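Local coordinates for protein chaperone CupB2 (Pseudomonas aeruginosa, PDB 3Q48) that probably acts as a periplasmic chaperone of fimbrial assembly, helping pilus subunits to fold, at residues 69-73 / 74-78; 144-147 / 148-151. All blocks are in the same frame, centred on the assembly; numbering follows the deposited sequence.

Contact 1: residues 69-73 / 74-78; sequences QDVPP and EELQV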
loop_
_atom_site.group_PDB
_atom_site.type_symbol
_atom_site.label_atom_id
_atom_site.label_comp_id
_atom_site.label_asym_id
_atom_site.label_seq_id
_atom_site.Cartn_x
_atom_site.Cartn_y
_atom_site.Cartn_z
ATOM N N GLN A 69 -15.325 -0.124 1.386
ATOM C CA GLN A 69 -15.595 0.654 0.153
ATOM C C GLN A 69 -17.062 0.643 -0.160
ATOM O O GLN A 69 -17.497 1.077 -1.235
ATOM C CB GLN A 69 -14.946 -0.001 -1.046
ATOM C CG GLN A 69 -13.533 -0.427 -0.841
ATOM C CD GLN A 69 -12.951 -0.806 -2.145
ATOM O OE1 GLN A 69 -13.262 -0.163 -3.156
ATOM N NE2 GLN A 69 -12.133 -1.852 -2.171
ATOM N N ASP A 70 -17.831 0.100 0.761
ATOM C CA ASP A 70 -19.180 -0.256 0.447
ATOM C C ASP A 70 -20.135 0.610 1.278
ATOM O O ASP A 70 -21.311 0.261 1.425
ATOM C CB ASP A 70 -19.357 -1.731 0.739
ATOM C CG ASP A 70 -19.465 -1.999 2.213
ATOM O OD1 ASP A 70 -20.592 -1.818 2.732
ATOM O OD2 ASP A 70 -18.449 -2.367 2.861
ATOM N N VAL A 71 -19.622 1.727 1.808
ATOM C CA VAL A 71 -20.401 2.656 2.616
ATOM C C VAL A 71 -19.925 4.086 2.416
ATOM O O VAL A 71 -18.759 4.320 2.147
ATOM C CB VAL A 71 -20.328 2.302 4.102
ATOM C CG1 VAL A 71 -21.367 1.225 4.444
ATOM C CG2 VAL A 71 -18.946 1.805 4.443
ATOM N N PRO A 72 -20.846 5.053 2.532
ATOM C CA PRO A 72 -20.474 6.459 2.402
ATOM C C PRO A 72 -19.303 6.791 3.305
ATOM O O PRO A 72 -19.394 6.625 4.511
ATOM C CB PRO A 72 -21.712 7.207 2.876
ATOM C CG PRO A 72 -22.838 6.277 2.603
ATOM C CD PRO A 72 -22.281 4.875 2.831
ATOM N N PRO A 73 -18.203 7.281 2.717
ATOM C CA PRO A 73 -16.946 7.469 3.449
ATOM C C PRO A 73 -17.077 8.264 4.763
ATOM O O PRO A 73 -16.425 7.899 5.748
ATOM C CB PRO A 73 -16.048 8.215 2.442
ATOM C CG PRO A 73 -16.941 8.700 1.371
ATOM C CD PRO A 73 -18.090 7.726 1.317
ATOM N N GLU A 74 -17.922 9.300 4.777
ATOM C CA GLU A 74 -18.075 10.184 5.936
ATOM C C GLU A 74 -18.387 9.437 7.237
ATOM O O GLU A 74 -17.931 9.816 8.318
ATOM C CB GLU A 74 -19.169 11.229 5.683
ATOM C CG GLU A 74 -18.921 12.126 4.466
ATOM C CD GLU A 74 -18.074 13.365 4.772
ATOM O OE1 GLU A 74 -16.839 13.225 5.021
ATOM O OE2 GLU A 74 -18.656 14.490 4.728
ATOM N N GLU A 75 -19.136 8.354 7.103
ATOM C CA GLU A 75 -19.642 7.599 8.230
ATOM C C GLU A 75 -18.604 6.665 8.876
ATOM O O GLU A 75 -18.862 6.033 9.908
ATOM C CB GLU A 75 -20.941 6.880 7.788
ATOM C CG GLU A 75 -22.138 7.925 7.627
ATOM C CD GLU A 75 -23.262 7.534 6.629
ATOM O OE1 GLU A 75 -23.587 6.315 6.472
ATOM O OE2 GLU A 75 -23.832 8.482 6.020
ATOM N N LEU A 76 -17.424 6.588 8.266
ATOM C CA LEU A 76 -16.305 5.809 8.812
ATOM C C LEU A 76 -15.471 6.644 9.795
ATOM O O LEU A 76 -14.705 6.090 10.576
ATOM C CB LEU A 76 -15.411 5.295 7.683
ATOM C CG LEU A 76 -16.010 4.423 6.580
ATOM C CD1 LEU A 76 -14.903 3.848 5.753
ATOM C CD2 LEU A 76 -16.871 3.306 7.169
ATOM N N GLN A 77 -15.616 7.974 9.727
ATOM C CA GLN A 77 -14.902 8.914 10.578
ATOM C C GLN A 77 -13.414 8.570 10.656
ATOM O O GLN A 77 -12.858 8.495 11.741
ATOM C CB GLN A 77 -15.536 8.958 11.975
ATOM C CG GLN A 77 -17.004 9.467 11.999
ATOM C CD GLN A 77 -17.158 10.877 12.598
ATOM O OE1 GLN A 77 -17.558 11.833 11.909
ATOM N NE2 GLN A 77 -16.857 11.004 13.894
ATOM N N VAL A 78 -12.776 8.335 9.509
ATOM C CA VAL A 78 -11.341 8.135 9.475
ATOM C C VAL A 78 -10.675 9.457 9.825
ATOM O O VAL A 78 -11.197 10.525 9.453
ATOM C CB VAL A 78 -10.841 7.637 8.115
ATOM C CG1 VAL A 78 -11.594 6.379 7.710
ATOM C CG2 VAL A 78 -10.927 8.728 7.062
HETATM O O HOH W 1 -14.640 9.196 7.442
#
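V71, P72 and P73 meet E75 and L76 in a local contact around a single turn of 3-10 helix, set in the surface loop that joins strands 58-65 and 80-89 of the N-terminal immunoglobulin-like domain. Two successive i to i+3 backbone bonds join its two halves, and Q77 N to E74 O continues the series. E75 N donates to P72 O at 3.1 Å, with 155° at the hydrogen. One residue on, L76 N donates to P73 O at 3.0 Å and 162°. P73 O also accepts a hydrogen bond from a water at 2.8 Å, and that same water accepts from V78 N, linking the start of the turn to the chain that leaves it.

Among the side chains, V71 and L76 lie five residues apart and P72 and E75 three. The leucine CG of L76 lies anti to its own carbonyl carbon (chi1 -57°), which carries CD2 back over the turn to CG2 of V71 at 3.7 Å; the two apolar side chains cross at about a right angle. Its CB lies 3.4 Å from P73 O, beside the carbonyl that its own N-H holds. On another flank the extended chain of E75 runs back past the ring of P72, and OE1 comes to 3.9 Å from CG of P72, a loose van der Waals approach at the exposed surface. Neither proline has an N-H to donate, so their part in the backbone bonding is as acceptors through the carbonyls.

Beneath the turn, P73 rests on W63 and L76 on D65, both of strand 58-65, with L76 also touching D66 and R68 just beyond it. V78 packs on I64 as the chain heads into strand 80-89, while Q69, at the other end, reaches R137 and R139 of strand 136-145.

Contact 2: residues 144-147 / 148-151; sequences FRPS and QLKS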
loop_
_atom_site.group_PDB
_atom_site.type_symbol
_atom_site.label_atom_id
_atom_site.label_comp_id
_atom_site.label_asym_id
_atom_site.label_seq_id
_atom_site.Cartn_x
_atom_site.Cartn_y
_atom_site.Cartn_z
ATOM N N PHE A 144 -0.059 4.824 7.952
ATOM C CA PHE A 144 0.241 5.691 9.084
ATOM C C PHE A 144 1.314 5.002 9.886
ATOM O O PHE A 144 1.121 3.844 10.315
ATOM C CB PHE A 144 -0.945 5.864 9.975
ATOM C CG PHE A 144 -0.683 6.763 11.088
ATOM C CD1 PHE A 144 -0.689 8.152 10.879
ATOM C CD2 PHE A 144 -0.393 6.249 12.353
ATOM C CE1 PHE A 144 -0.450 9.058 11.946
ATOM C CE2 PHE A 144 -0.113 7.144 13.455
ATOM C CZ PHE A 144 -0.143 8.552 13.241
ATOM N N ARG A 145 2.433 5.717 10.082
ATOM C CA ARG A 145 3.610 5.150 10.692
ATOM C C ARG A 145 4.070 5.905 11.969
ATOM O O ARG A 145 4.612 7.035 11.883
ATOM C CB ARG A 145 4.724 5.056 9.666
ATOM C CG ARG A 145 5.940 4.336 10.156
ATOM C CD ARG A 145 6.958 4.299 9.046
ATOM N NE ARG A 145 6.524 3.431 7.946
ATOM C CZ ARG A 145 7.075 3.431 6.729
ATOM N NH1 ARG A 145 8.086 4.278 6.449
ATOM N NH2 ARG A 145 6.629 2.570 5.806
ATOM N N PRO A 146 3.845 5.292 13.147
ATOM C CA PRO A 146 4.363 5.908 14.374
ATOM C C PRO A 146 5.893 6.173 14.290
ATOM O O PRO A 146 6.680 5.343 13.708
ATOM C CB PRO A 146 4.039 4.874 15.481
ATOM C CG PRO A 146 2.818 4.129 14.972
ATOM C CD PRO A 146 3.023 4.085 13.402
ATOM N N SER A 147 6.305 7.299 14.897
ATOM C CA SER A 147 7.680 7.807 14.852
ATOM C C SER A 147 8.749 6.822 15.233
ATOM O O SER A 147 9.782 6.721 14.572
ATOM C CB SER A 147 7.792 9.027 15.737
ATOM O OG SER A 147 6.796 9.924 15.319
ATOM N N GLN A 148 8.508 6.068 16.290
ATOM C CA GLN A 148 9.526 5.135 16.736
ATOM C C GLN A 148 9.742 3.930 15.796
ATOM O O GLN A 148 10.579 3.088 16.096
ATOM C CB GLN A 148 9.356 4.789 18.243
ATOM C CG GLN A 148 8.591 3.514 18.623
ATOM C CD GLN A 148 7.116 3.524 18.274
ATOM O OE1 GLN A 148 6.509 4.565 17.991
ATOM N NE2 GLN A 148 6.524 2.337 18.293
ATOM N N LEU A 149 9.020 3.861 14.671
ATOM C CA LEU A 149 9.211 2.782 13.671
ATOM C C LEU A 149 10.182 3.170 12.547
ATOM O O LEU A 149 9.799 3.752 11.536
ATOM C CB LEU A 149 7.858 2.270 13.121
ATOM C CG LEU A 149 6.878 1.715 14.198
ATOM C CD1 LEU A 149 5.463 1.383 13.669
ATOM C CD2 LEU A 149 7.547 0.522 14.862
ATOM N N LYS A 150 11.450 2.836 12.735
ATOM C CA LYS A 150 12.526 3.374 11.891
ATOM C C LYS A 150 13.157 2.305 11.017
ATOM O O LYS A 150 14.072 2.577 10.246
ATOM C CB LYS A 150 13.595 4.037 12.764
ATOM C CG LYS A 150 13.129 5.337 13.390
ATOM C CD LYS A 150 14.294 6.041 14.055
ATOM C CE LYS A 150 13.839 7.036 15.130
ATOM N NZ LYS A 150 12.551 7.789 14.784
ATOM N N SER A 151 12.642 1.086 11.126
ATOM C CA SER A 151 13.278 -0.073 10.508
ATOM C C SER A 151 12.418 -0.744 9.438
ATOM O O SER A 151 12.594 -1.942 9.151
ATOM C CB SER A 151 13.656 -1.105 11.585
ATOM O OG SER A 151 14.302 -0.480 12.693
HETATM O O HOH W 2 9.421 6.418 11.462
#
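P146 and L149 pack against each other at the two ends of a type I beta turn, where the chain leaves strand 136-145. Their side chains lie next to one another and point the same way, CD1 of L149 coming to 3.7 Å from CD of P146. The turn is closed by L149 N, which donates to P146 O at 2.9 Å, with 157° at the hydrogen. CB of L149 sits 3.3 Å from that same oxygen, and it also meets the aliphatic part of R145, whose CG is 4.1 Å away. With CG of R145 anti to the backbone N (chi1 -173°), the chain runs out past L149 before bending at chi3 to take its guanidinium group to E111 and D235, with which it forms salt bridges.

The S147, Q148 and K150 side is far more open. K150 sets off away from the turn, but its bend at chi4 folds the ammonium group back, and NZ donates to S147 O at 3.0 Å from above the carbonyl plane. A water also lies 2.7 Å from L149 O and within bonding distance of S147 O. Q148 lays its OE1 3.5 Å from CB of P146, while its NE2 is bonded to T108 O.

On the sheet side, R145 pairs through its backbone with F39 and A41, and F144 pairs with S112 and meets the ring of Y101. L149 touches P182 and Y183, and S151 N bonds to Y183 OH, so the turn, on its way from strand 136-145 towards strand 160-163, packs against the loop between strands 175-179 and 185-194.

In the fold
Contacts 1 and 2 lie in series along the chain and do not touch: their centres are 26 Å apart and their nearest atoms about 10 Å. Both are turns at the surface, contact 1 held by successive i to i+3 backbone bonds, contact 2 by one. Strand 136-145 relates them, since residues near its start receive Q69 from the loop of contact 1 and its end runs into contact 2. Contact 1 stays within the N-terminal domain, 19 Å from the centre of the chain, whereas contact 2, at 15 Å, lies where the two domains meet, consistent with the two-domain boomerang of PapD-like chaperones. The assembly holds one chain, with no pilus subunit bound.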